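Local coordinates for transcriptional regulator, AsnC family (Agrobacterium tumefaciens str. C58, PDB 3I4P), which regulates transcription by binding specific DNA sequences through a winged helix-turn-helix domain, probably in response to small effectors sensed by its Lrp/AsnC ligand-binding domain, at the interface of chains A and B and the interface of chains A and C. Sequence-based numbering; all coordinates share one arbitrary frame. Chains: chain A/B/C, Transcriptional regulator, AsnC family.

Contact 1 joins chains A and B, whereas contacts 2 and 3 belong to the interface of A with C. Contacts 1 and 3 lie close, about 8 Å between the centres of their C-alpha atoms, and share A:Phe136, A:Ala137 and A:Met138, at and just past the end of strand 131-137. This short stretch therefore faces two neighbours at once. Contact 2 lies about 15 Å from contact 3 and about 21 Å from contact 1; strands 92-98 and 139-143 take part in both A–C sites. Intimate A–C pairs joined through A–B contacts fit the eight-copy assembly, as in other Lrp/AsnC octamers.

Contact 1: the interface of chains A and B. Residues chain A 63, 113, 136-138; chain B 113, 116-117, 136.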
ATOM      1  N   VAL A  63      27.366   1.116  -4.924  1.00 28.98           N
ATOM      2  CA  VAL A  63      25.923   0.846  -4.744  1.00 27.09           C
ATOM      3  C   VAL A  63      25.368   1.826  -3.702  1.00 26.97           C
ATOM      4  O   VAL A  63      25.967   2.051  -2.651  1.00 26.64           O
ATOM      5  CB  VAL A  63      25.629  -0.626  -4.351  1.00 27.25           C
ATOM      6  CG1 VAL A  63      24.128  -0.802  -3.966  1.00 25.56           C
ATOM      7  CG2 VAL A  63      26.049  -1.597  -5.486  1.00 25.07           C
ATOM      8  N   ILE A 113      25.530  -6.007  -2.826  1.00 24.84           N
ATOM      9  CA  ILE A 113      24.456  -6.530  -1.989  1.00 24.27           C
ATOM     10  C   ILE A 113      25.001  -7.215  -0.722  1.00 23.97           C
ATOM     11  O   ILE A 113      24.511  -6.959   0.366  1.00 24.27           O
ATOM     12  CB  ILE A 113      23.503  -7.489  -2.815  1.00 24.24           C
ATOM     13  CG1 ILE A 113      22.563  -6.674  -3.689  1.00 25.20           C
ATOM     14  CG2 ILE A 113      22.681  -8.430  -1.940  1.00 22.09           C
ATOM     15  CD1 ILE A 113      21.885  -7.538  -4.812  1.00 25.80           C
ATOM     16  N   PHE A 136      17.367  -0.420  -3.465  1.00 26.32           N
ATOM     17  CA  PHE A 136      18.639  -0.241  -4.160  1.00 26.46           C
ATOM     18  C   PHE A 136      18.483   0.612  -5.397  1.00 26.56           C
ATOM     19  O   PHE A 136      17.616   0.347  -6.242  1.00 27.09           O
ATOM     20  CB  PHE A 136      19.215  -1.613  -4.595  1.00 26.62           C
ATOM     21  CG  PHE A 136      19.607  -2.499  -3.427  1.00 26.14           C
ATOM     22  CD1 PHE A 136      20.913  -2.558  -2.990  1.00 24.29           C
ATOM     23  CD2 PHE A 136      18.646  -3.272  -2.769  1.00 26.32           C
ATOM     24  CE1 PHE A 136      21.265  -3.380  -1.902  1.00 24.95           C
ATOM     25  CE2 PHE A 136      18.978  -4.076  -1.692  1.00 26.03           C
ATOM     26  CZ  PHE A 136      20.295  -4.119  -1.245  1.00 25.64           C
ATOM     27  N   ALA A 137      19.337   1.629  -5.497  1.00 26.05           N
ATOM     28  CA  ALA A 137      19.488   2.431  -6.697  1.00 25.71           C
ATOM     29  C   ALA A 137      20.099   1.579  -7.830  1.00 25.67           C
ATOM     30  O   ALA A 137      21.048   0.833  -7.600  1.00 25.17           O
ATOM     31  CB  ALA A 137      20.375   3.651  -6.397  1.00 24.13           C
HETATM   32  N   MSE A 138      19.551   1.711  -9.046  1.00 26.31           N
HETATM   33  CA  MSE A 138      20.133   1.149 -10.273  1.00 26.61           C
HETATM   34  C   MSE A 138      21.178   2.060 -10.886  1.00 27.33           C
HETATM   35  O   MSE A 138      22.086   1.571 -11.536  1.00 28.01           O
HETATM   36  CB  MSE A 138      19.059   0.917 -11.329  1.00 26.73           C
HETATM   37  CG  MSE A 138      18.026  -0.141 -10.942  1.00 26.74           C
HETATM   38 SE   MSE A 138      18.890  -1.854 -10.700  0.50 23.19          SE
HETATM   39  CE  MSE A 138      19.152  -1.707  -8.794  1.00 22.79           C
TER
ATOM     40  N   ILE B 113      24.004  -6.318  -8.930  1.00 24.84           N
ATOM     41  CA  ILE B 113      23.035  -5.286  -9.282  1.00 24.27           C
ATOM     42  C   ILE B 113      23.232  -4.786 -10.725  1.00 23.97           C
ATOM     43  O   ILE B 113      22.269  -4.680 -11.469  1.00 24.27           O
ATOM     44  CB  ILE B 113      23.061  -4.097  -8.236  1.00 24.24           C
ATOM     45  CG1 ILE B 113      22.327  -4.495  -6.965  1.00 25.20           C
ATOM     46  CG2 ILE B 113      22.460  -2.802  -8.774  1.00 22.09           C
ATOM     47  CD1 ILE B 113      22.654  -3.544  -5.759  1.00 25.80           C
ATOM     48  N   TYR B 116      21.912  -7.137 -13.136  1.00 26.01           N
ATOM     49  CA  TYR B 116      20.454  -7.076 -13.086  1.00 26.53           C
ATOM     50  C   TYR B 116      19.944  -5.921 -13.867  1.00 25.80           C
ATOM     51  O   TYR B 116      18.995  -6.077 -14.628  1.00 26.09           O
ATOM     52  CB  TYR B 116      19.858  -6.976 -11.670  1.00 26.81           C
ATOM     53  CG  TYR B 116      18.348  -6.892 -11.750  1.00 27.39           C
ATOM     54  CD1 TYR B 116      17.602  -8.011 -12.119  1.00 31.50           C
ATOM     55  CD2 TYR B 116      17.666  -5.701 -11.508  1.00 29.38           C
ATOM     56  CE1 TYR B 116      16.215  -7.956 -12.228  1.00 31.60           C
ATOM     57  CE2 TYR B 116      16.262  -5.646 -11.604  1.00 30.01           C
ATOM     58  CZ  TYR B 116      15.572  -6.781 -11.971  1.00 29.95           C
ATOM     59  OH  TYR B 116      14.233  -6.783 -12.099  1.00 33.95           O
ATOM     60  N   ASP B 117      20.520  -4.750 -13.620  1.00 25.81           N
ATOM     61  CA  ASP B 117      20.199  -3.559 -14.419  1.00 25.62           C
ATOM     62  C   ASP B 117      20.255  -3.843 -15.939  1.00 25.33           C
ATOM     63  O   ASP B 117      19.303  -3.553 -16.639  1.00 25.03           O
ATOM     64  CB  ASP B 117      21.087  -2.382 -14.037  1.00 25.67           C
ATOM     65  CG  ASP B 117      20.606  -1.061 -14.643  1.00 26.56           C
ATOM     66  OD1 ASP B 117      19.386  -0.829 -14.751  1.00 28.72           O
ATOM     67  OD2 ASP B 117      21.456  -0.240 -15.022  1.00 31.88           O
ATOM     68  N   PHE B 136      15.352  -7.721  -4.301  1.00 26.32           N
ATOM     69  CA  PHE B 136      16.571  -8.520  -4.197  1.00 26.46           C
ATOM     70  C   PHE B 136      16.593  -9.340  -2.927  1.00 26.56           C
ATOM     71  O   PHE B 136      16.386  -8.807  -1.828  1.00 27.09           O
ATOM     72  CB  PHE B 136      17.820  -7.602  -4.195  1.00 26.62           C
ATOM     73  CG  PHE B 136      18.028  -6.865  -5.505  1.00 26.14           C
ATOM     74  CD1 PHE B 136      18.898  -7.348  -6.459  1.00 24.29           C
ATOM     75  CD2 PHE B 136      17.334  -5.680  -5.771  1.00 26.32           C
ATOM     76  CE1 PHE B 136      19.079  -6.658  -7.673  1.00 24.95           C
ATOM     77  CE2 PHE B 136      17.497  -4.999  -6.965  1.00 26.03           C
ATOM     78  CZ  PHE B 136      18.365  -5.500  -7.931  1.00 25.64           C
TER
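A:Phe136, on the extended backbone of strand 131-137, meets B:Ile113, whose helical backbone opens helix 113-126, and the twin pair repeats this across the two-fold axis. The tip of the isoleucine does the touching: B:Ile113 CD1 comes at about a right angle to the phenyl side chain and lies 3.4 Å from A:Phe136 CD1. With CG1 anti to the carbonyl carbon (chi1 -77°), the long branch carries this methyl into chain A, where A:Val63 meets it tip to tip, A:Val63 CG1 to B:Ile113 CD1 3.6 Å. The other branch goes to the selenomethionine A:Met138, whose CE methyl packs rather tightly, 3.5 Å from B:Ile113 CG2. Bends at chi2 and chi3 fold that chain back, bringing A:Met138 CE also to 4.0 Å from B:Phe136 CZ. Selenium A:Met138 SE sits 4.0 Å from B:Asp117 CB, the two side chains running antiparallel alongside one another. Nearer the axis, A:Ile113 CG1 approaches B:Ile113 CD1 at 3.8 Å, and the rings of A:Phe136 and B:Phe136 meet edge to face, planes 58° apart. No nitrogen or oxygen of one chain is close enough to bond one of the other here. It is an apolar seam that probably helps hold neighbouring dimers together in the octamer.

Contact 2: the interface of chains A and C. Residues chain A 53, 94, 143-145; chain C 53, 94, 143-145.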
ATOM      1  N   LEU A  53      36.036  15.552  -2.984  1.00 26.86           N
ATOM      2  CA  LEU A  53      34.938  14.643  -3.299  1.00 27.48           C
ATOM      3  C   LEU A  53      35.568  13.506  -4.075  1.00 27.39           C
ATOM      4  O   LEU A  53      36.315  13.735  -5.025  1.00 26.99           O
ATOM      5  CB  LEU A  53      33.890  15.342  -4.169  1.00 26.82           C
ATOM      6  CG  LEU A  53      33.122  16.489  -3.539  1.00 27.56           C
ATOM      7  CD1 LEU A  53      31.916  16.936  -4.467  1.00 27.25           C
ATOM      8  CD2 LEU A  53      32.644  16.087  -2.148  1.00 25.48           C
ATOM      9  N   GLU A  94      23.720   9.902   4.459  1.00 26.01           N
ATOM     10  CA  GLU A  94      22.652  10.877   4.633  1.00 26.52           C
ATOM     11  C   GLU A  94      21.614  10.232   5.485  1.00 25.13           C
ATOM     12  O   GLU A  94      21.375   9.049   5.366  1.00 25.17           O
ATOM     13  CB  GLU A  94      22.042  11.327   3.291  1.00 26.03           C
ATOM     14  CG  GLU A  94      22.994  12.025   2.404  1.00 30.53           C
ATOM     15  CD  GLU A  94      22.412  12.400   1.008  1.00 33.43           C
ATOM     16  OE1 GLU A  94      21.215  12.709   0.915  1.00 36.18           O
ATOM     17  OE2 GLU A  94      23.211  12.393   0.040  1.00 33.26           O
ATOM     18  N   TYR A 143      24.497  13.558  -8.838  1.00 26.84           N
ATOM     19  CA  TYR A 143      24.820  13.822  -7.446  1.00 27.03           C
ATOM     20  C   TYR A 143      25.716  15.045  -7.368  1.00 26.31           C
ATOM     21  O   TYR A 143      26.866  15.031  -7.777  1.00 26.15           O
ATOM     22  CB  TYR A 143      25.438  12.600  -6.731  1.00 27.13           C
ATOM     23  CG  TYR A 143      26.008  12.923  -5.359  1.00 29.93           C
ATOM     24  CD1 TYR A 143      25.244  12.803  -4.210  1.00 33.09           C
ATOM     25  CD2 TYR A 143      27.311  13.349  -5.217  1.00 31.19           C
ATOM     26  CE1 TYR A 143      25.776  13.110  -2.946  1.00 34.00           C
ATOM     27  CE2 TYR A 143      27.850  13.649  -3.984  1.00 33.71           C
ATOM     28  CZ  TYR A 143      27.078  13.535  -2.846  1.00 35.38           C
ATOM     29  OH  TYR A 143      27.638  13.840  -1.631  1.00 36.69           O
ATOM     30  N   THR A 144      25.173  16.095  -6.773  1.00 26.64           N
ATOM     31  CA  THR A 144      25.897  17.313  -6.580  1.00 26.37           C
ATOM     32  C   THR A 144      25.787  17.764  -5.133  1.00 26.96           C
ATOM     33  O   THR A 144      24.777  17.503  -4.452  1.00 26.96           O
ATOM     34  CB  THR A 144      25.362  18.446  -7.525  1.00 25.87           C
ATOM     35  OG1 THR A 144      26.276  19.540  -7.480  1.00 25.89           O
ATOM     36  CG2 THR A 144      23.980  18.916  -7.102  1.00 23.89           C
ATOM     37  N   THR A 145      26.836  18.471  -4.705  1.00 27.47           N
ATOM     38  CA  THR A 145      26.916  19.120  -3.386  1.00 27.29           C
ATOM     39  C   THR A 145      26.642  20.631  -3.495  1.00 26.85           C
ATOM     40  O   THR A 145      26.602  21.344  -2.496  1.00 26.46           O
ATOM     41  CB  THR A 145      28.350  18.860  -2.798  1.00 27.68           C
ATOM     42  OG1 THR A 145      29.337  19.510  -3.618  1.00 26.62           O
ATOM     43  CG2 THR A 145      28.628  17.351  -2.753  1.00 26.49           C
TER
ATOM     44  N   LEU C  53      31.528  23.558   0.590  1.00 26.86           N
ATOM     45  CA  LEU C  53      30.212  23.070   0.990  1.00 27.48           C
ATOM     46  C   LEU C  53      29.581  24.206   1.766  1.00 27.39           C
ATOM     47  O   LEU C  53      30.201  24.768   2.667  1.00 26.99           O
ATOM     48  CB  LEU C  53      30.343  21.840   1.892  1.00 26.82           C
ATOM     49  CG  LEU C  53      30.923  20.584   1.269  1.00 27.56           C
ATOM     50  CD1 LEU C  53      30.760  19.344   2.246  1.00 27.25           C
ATOM     51  CD2 LEU C  53      30.263  20.326  -0.082  1.00 25.48           C
ATOM     52  N   GLU C  94      20.123  15.476  -6.013  1.00 26.01           N
ATOM     53  CA  GLU C  94      20.428  14.059  -6.160  1.00 26.52           C
ATOM     54  C   GLU C  94      19.308  13.456  -6.936  1.00 25.13           C
ATOM     55  O   GLU C  94      18.170  13.842  -6.768  1.00 25.17           O
ATOM     56  CB  GLU C  94      20.585  13.348  -4.802  1.00 26.03           C
ATOM     57  CG  GLU C  94      21.710  13.852  -3.988  1.00 30.53           C
ATOM     58  CD  GLU C  94      21.820  13.204  -2.576  1.00 33.43           C
ATOM     59  OE1 GLU C  94      21.498  12.016  -2.429  1.00 36.18           O
ATOM     60  OE2 GLU C  94      22.261  13.929  -1.652  1.00 33.26           O
ATOM     61  N   TYR C 143      24.380  14.735   7.106  1.00 26.84           N
ATOM     62  CA  TYR C 143      24.696  14.840   5.691  1.00 27.03           C
ATOM     63  C   TYR C 143      26.196  15.005   5.528  1.00 26.31           C
ATOM     64  O   TYR C 143      26.777  16.021   5.876  1.00 26.15           O
ATOM     65  CB  TYR C 143      23.906  15.964   4.982  1.00 27.13           C
ATOM     66  CG  TYR C 143      24.397  16.254   3.573  1.00 29.93           C
ATOM     67  CD1 TYR C 143      23.852  15.616   2.470  1.00 33.09           C
ATOM     68  CD2 TYR C 143      25.405  17.166   3.349  1.00 31.19           C
ATOM     69  CE1 TYR C 143      24.315  15.885   1.171  1.00 34.00           C
ATOM     70  CE2 TYR C 143      25.867  17.445   2.080  1.00 33.71           C
ATOM     71  CZ  TYR C 143      25.325  16.799   0.988  1.00 35.38           C
ATOM     72  OH  TYR C 143      25.803  17.095  -0.263  1.00 36.69           O
ATOM     73  N   THR C 144      26.805  13.992   4.931  1.00 26.64           N
ATOM     74  CA  THR C 144      28.209  14.007   4.662  1.00 26.37           C
ATOM     75  C   THR C 144      28.469  13.642   3.210  1.00 26.96           C
ATOM     76  O   THR C 144      27.705  12.876   2.592  1.00 26.96           O
ATOM     77  CB  THR C 144      28.975  13.008   5.599  1.00 25.87           C
ATOM     78  OG1 THR C 144      30.375  13.253   5.472  1.00 25.89           O
ATOM     79  CG2 THR C 144      28.674  11.563   5.235  1.00 23.89           C
ATOM     80  N   THR C 145      29.580  14.185   2.705  1.00 27.47           N
ATOM     81  CA  THR C 145      30.112  13.890   1.365  1.00 27.29           C
ATOM     82  C   THR C 145      31.290  12.904   1.442  1.00 26.85           C
ATOM     83  O   THR C 145      31.835  12.483   0.425  1.00 26.46           O
ATOM     84  CB  THR C 145      30.567  15.244   0.710  1.00 27.68           C
ATOM     85  OG1 THR C 145      31.664  15.801   1.456  1.00 26.62           O
ATOM     86  CG2 THR C 145      29.395  16.236   0.697  1.00 26.49           C
TER
HETATM   87  O   HOH W   1      26.178  12.503   0.340  1.00 32.20           O
HETATM   88  O   HOH W   2      23.815  16.436  -2.112  1.00 32.20           O
HETATM   89  O   HOH W   3      30.381  12.319  -1.757  1.00 32.37           O
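A:Tyr143 runs alongside C:Glu94, the two side chains parallel in direction, and A:Tyr143 CD1 of the ring lies 3.7 Å from C:Glu94 CG. The residues form an antiparallel beta bridge, repeated with the chains exchanged. The tyrosine, CG anti to its backbone N (chi1 170°), carries its phenol hydroxyl toward C:Thr145: A:Tyr143 OH is 2.8 Å from water 1, which also contacts the carboxylate OE2 of A:Glu94. Water 1 lies 2.7 Å from C:Thr144 O, a backbone carbonyl. Water 3 links the same hydroxyl to C:Thr145 O, 2.6 Å from that water, while water 2 serves the twin tyrosine as water 1 serves this one. On the axis the side chains of A:Glu94 and C:Glu94 meet tip to tip, carboxylate planes 84° apart, with A:Glu94 OE2 and C:Glu94 OE2 modelled 2.5 Å apart. Two unprotonated carboxylates would clash there; a shared proton could explain the short separation, but protons are not seen and the pair is doubtful as modelled. A:Thr145 and C:Thr145 supply the apolar side: A:Thr145 CB packs 3.6 Å from C:Leu53 CD2, and A:Thr145 CG2 and C:Thr145 CG2 meet at 3.7 Å. Bridged strands and ordered water thus join the chains, probably helping to stabilise the family's characteristic dimer.

Contact 3: the interface of chains A and C. Residues chain A 64, 66, 136-139; chain C 95-98.
One face of the C:Tyr96 ring receives the rim of A:Phe66, whose CE2 stands above it toward the ring's border, and C:Tyr96 CE2 in turn lies in the plane of the phenylalanine, at its edge. The planes are 74° apart, an edge-to-face pair whose nearest atoms are A:Phe66 CZ and C:Tyr96 CE2 at 3.7 Å. A:Ala137 CB also reaches C:Tyr96 CD1, 3.8 Å away. Beside it the selenomethionine C:Met98, bent at chi2 and chi3, lays its CE methyl 3.8 Å from A:Phe66 CD2.

Backbone bonds tie the strand edges together in antiparallel register. The carbonyl O of C:Arg97 accepts from two amides, A:Met138 N at 2.8 Å and A:Glu139 N at 3.2 Å, while C:Arg97 N donates to A:Glu139 O at 3.0 Å. These bonds join strand 92-98 of chain C to strand 139-143 of chain A and the residue before it, within the probable family dimer. Beyond them, the C:Arg97 chain turns at chi3 (60°) and lays its guanidinium against A:Met138, C:Arg97 NH1 to A:Met138 CB 3.5 Å. C:Arg97 NH2 donates to A:Glu139 OE1 at 3.3 Å, a salt bridge with the oxygen in the guanidinium plane and the nitrogen on the anti side of the carboxylate, 30° out of its plane.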
ATOM      1  N   THR A  64      24.248   2.446  -4.046  1.00 26.65           N
ATOM      2  CA  THR A  64      23.447   3.247  -3.133  1.00 26.34           C
ATOM      3  C   THR A  64      22.166   2.477  -2.767  1.00 25.97           C
ATOM      4  O   THR A  64      21.467   1.954  -3.618  1.00 25.27           O
ATOM      5  CB  THR A  64      23.027   4.610  -3.776  1.00 26.08           C
ATOM      6  OG1 THR A  64      24.192   5.397  -4.029  1.00 27.95           O
ATOM      7  CG2 THR A  64      22.112   5.376  -2.868  1.00 25.25           C
ATOM      8  N   PHE A  66      18.672   3.068  -0.372  1.00 24.44           N
ATOM      9  CA  PHE A  66      17.845   3.976   0.420  1.00 24.54           C
ATOM     10  C   PHE A  66      17.080   3.137   1.418  1.00 24.49           C
ATOM     11  O   PHE A  66      16.264   2.279   1.033  1.00 24.81           O
ATOM     12  CB  PHE A  66      16.888   4.798  -0.467  1.00 24.37           C
ATOM     13  CG  PHE A  66      17.552   5.981  -1.075  1.00 24.90           C
ATOM     14  CD1 PHE A  66      17.666   7.160  -0.362  1.00 22.40           C
ATOM     15  CD2 PHE A  66      18.145   5.886  -2.331  1.00 25.35           C
ATOM     16  CE1 PHE A  66      18.322   8.276  -0.922  1.00 23.57           C
ATOM     17  CE2 PHE A  66      18.792   6.949  -2.875  1.00 25.13           C
ATOM     18  CZ  PHE A  66      18.877   8.162  -2.173  1.00 23.91           C
ATOM     19  N   PHE A 136      17.367  -0.420  -3.465  1.00 26.32           N
ATOM     20  CA  PHE A 136      18.639  -0.241  -4.160  1.00 26.46           C
ATOM     21  C   PHE A 136      18.483   0.612  -5.397  1.00 26.56           C
ATOM     22  O   PHE A 136      17.616   0.347  -6.242  1.00 27.09           O
ATOM     23  CB  PHE A 136      19.215  -1.613  -4.595  1.00 26.62           C
ATOM     24  CG  PHE A 136      19.607  -2.499  -3.427  1.00 26.14           C
ATOM     25  CD1 PHE A 136      20.913  -2.558  -2.990  1.00 24.29           C
ATOM     26  CD2 PHE A 136      18.646  -3.272  -2.769  1.00 26.32           C
ATOM     27  CE1 PHE A 136      21.265  -3.380  -1.902  1.00 24.95           C
ATOM     28  CE2 PHE A 136      18.978  -4.076  -1.692  1.00 26.03           C
ATOM     29  CZ  PHE A 136      20.295  -4.119  -1.245  1.00 25.64           C
ATOM     30  N   ALA A 137      19.337   1.629  -5.497  1.00 26.05           N
ATOM     31  CA  ALA A 137      19.488   2.431  -6.697  1.00 25.71           C
ATOM     32  C   ALA A 137      20.099   1.579  -7.830  1.00 25.67           C
ATOM     33  O   ALA A 137      21.048   0.833  -7.600  1.00 25.17           O
ATOM     34  CB  ALA A 137      20.375   3.651  -6.397  1.00 24.13           C
HETATM   35  N   MSE A 138      19.551   1.711  -9.046  1.00 26.31           N
HETATM   36  CA  MSE A 138      20.133   1.149 -10.273  1.00 26.61           C
HETATM   37  C   MSE A 138      21.178   2.060 -10.886  1.00 27.33           C
HETATM   38  O   MSE A 138      22.086   1.571 -11.536  1.00 28.01           O
HETATM   39  CB  MSE A 138      19.059   0.917 -11.329  1.00 26.73           C
HETATM   40  CG  MSE A 138      18.026  -0.141 -10.942  1.00 26.74           C
HETATM   41 SE   MSE A 138      18.890  -1.854 -10.700  0.50 23.19          SE
HETATM   42  CE  MSE A 138      19.152  -1.707  -8.794  1.00 22.79           C
ATOM     43  N   GLU A 139      21.031   3.374 -10.715  1.00 27.56           N
ATOM     44  CA  GLU A 139      21.964   4.328 -11.277  1.00 28.22           C
ATOM     45  C   GLU A 139      21.900   5.621 -10.487  1.00 28.80           C
ATOM     46  O   GLU A 139      20.832   6.043 -10.092  1.00 28.51           O
ATOM     47  CB  GLU A 139      21.650   4.601 -12.769  1.00 28.70           C
ATOM     48  CG  GLU A 139      22.626   5.597 -13.428  1.00 30.92           C
ATOM     49  CD  GLU A 139      22.314   5.890 -14.906  1.00 35.63           C
ATOM     50  OE1 GLU A 139      21.301   5.367 -15.449  1.00 35.99           O
ATOM     51  OE2 GLU A 139      23.082   6.675 -15.519  1.00 37.53           O
TER
ATOM     52  N   PHE C  95      19.638  12.479  -7.762  1.00 25.77           N
ATOM     53  CA  PHE C  95      18.687  11.925  -8.733  1.00 25.60           C
ATOM     54  C   PHE C  95      19.110  10.508  -9.045  1.00 25.95           C
ATOM     55  O   PHE C  95      20.238  10.279  -9.541  1.00 26.38           O
ATOM     56  CB  PHE C  95      18.724  12.815  -9.980  1.00 25.62           C
ATOM     57  CG  PHE C  95      17.798  12.413 -11.097  1.00 25.11           C
ATOM     58  CD1 PHE C  95      16.660  11.647 -10.897  1.00 26.63           C
ATOM     59  CD2 PHE C  95      18.034  12.902 -12.363  1.00 26.38           C
ATOM     60  CE1 PHE C  95      15.791  11.349 -11.965  1.00 27.37           C
ATOM     61  CE2 PHE C  95      17.186  12.581 -13.433  1.00 27.14           C
ATOM     62  CZ  PHE C  95      16.055  11.819 -13.223  1.00 25.57           C
ATOM     63  N   TYR C  96      18.219   9.564  -8.741  1.00 26.33           N
ATOM     64  CA  TYR C  96      18.508   8.146  -8.888  1.00 26.63           C
ATOM     65  C   TYR C  96      17.435   7.443  -9.644  1.00 26.44           C
ATOM     66  O   TYR C  96      16.231   7.673  -9.430  1.00 26.92           O
ATOM     67  CB  TYR C  96      18.618   7.425  -7.519  1.00 26.95           C
ATOM     68  CG  TYR C  96      19.724   7.944  -6.670  1.00 27.34           C
ATOM     69  CD1 TYR C  96      20.989   7.382  -6.707  1.00 27.63           C
ATOM     70  CD2 TYR C  96      19.520   9.043  -5.861  1.00 28.99           C
ATOM     71  CE1 TYR C  96      21.993   7.890  -5.939  1.00 28.19           C
ATOM     72  CE2 TYR C  96      20.523   9.574  -5.122  1.00 28.56           C
ATOM     73  CZ  TYR C  96      21.751   9.003  -5.155  1.00 29.01           C
ATOM     74  OH  TYR C  96      22.737   9.566  -4.382  1.00 32.40           O
ATOM     75  N   ARG C  97      17.888   6.531 -10.491  1.00 25.56           N
ATOM     76  CA  ARG C  97      17.026   5.573 -11.117  1.00 25.92           C
ATOM     77  C   ARG C  97      16.975   4.417 -10.140  1.00 25.48           C
ATOM     78  O   ARG C  97      18.011   3.881  -9.775  1.00 25.70           O
ATOM     79  CB  ARG C  97      17.568   5.158 -12.488  1.00 25.43           C
ATOM     80  CG  ARG C  97      16.719   4.118 -13.161  1.00 27.01           C
ATOM     81  CD  ARG C  97      16.973   4.053 -14.683  1.00 28.18           C
ATOM     82  NE  ARG C  97      18.373   3.724 -14.931  1.00 29.39           N
ATOM     83  CZ  ARG C  97      18.879   2.499 -14.923  1.00 31.22           C
ATOM     84  NH1 ARG C  97      18.100   1.443 -14.701  1.00 33.08           N
ATOM     85  NH2 ARG C  97      20.179   2.326 -15.150  1.00 33.37           N
HETATM   86  N   MSE C  98      15.773   4.089  -9.668  1.00 25.24           N
HETATM   87  CA  MSE C  98      15.602   3.109  -8.627  1.00 25.47           C
HETATM   88  C   MSE C  98      15.072   1.796  -9.180  1.00 26.92           C
HETATM   89  O   MSE C  98      14.556   1.717 -10.316  1.00 26.71           O
HETATM   90  CB  MSE C  98      14.618   3.601  -7.578  1.00 24.96           C
HETATM   91  CG  MSE C  98      14.995   4.893  -6.862  1.00 23.82           C
HETATM   92 SE   MSE C  98      16.539   4.746  -5.744  0.50 16.87          SE
HETATM   93  CE  MSE C  98      16.080   3.492  -4.411  1.00 15.89           C
TER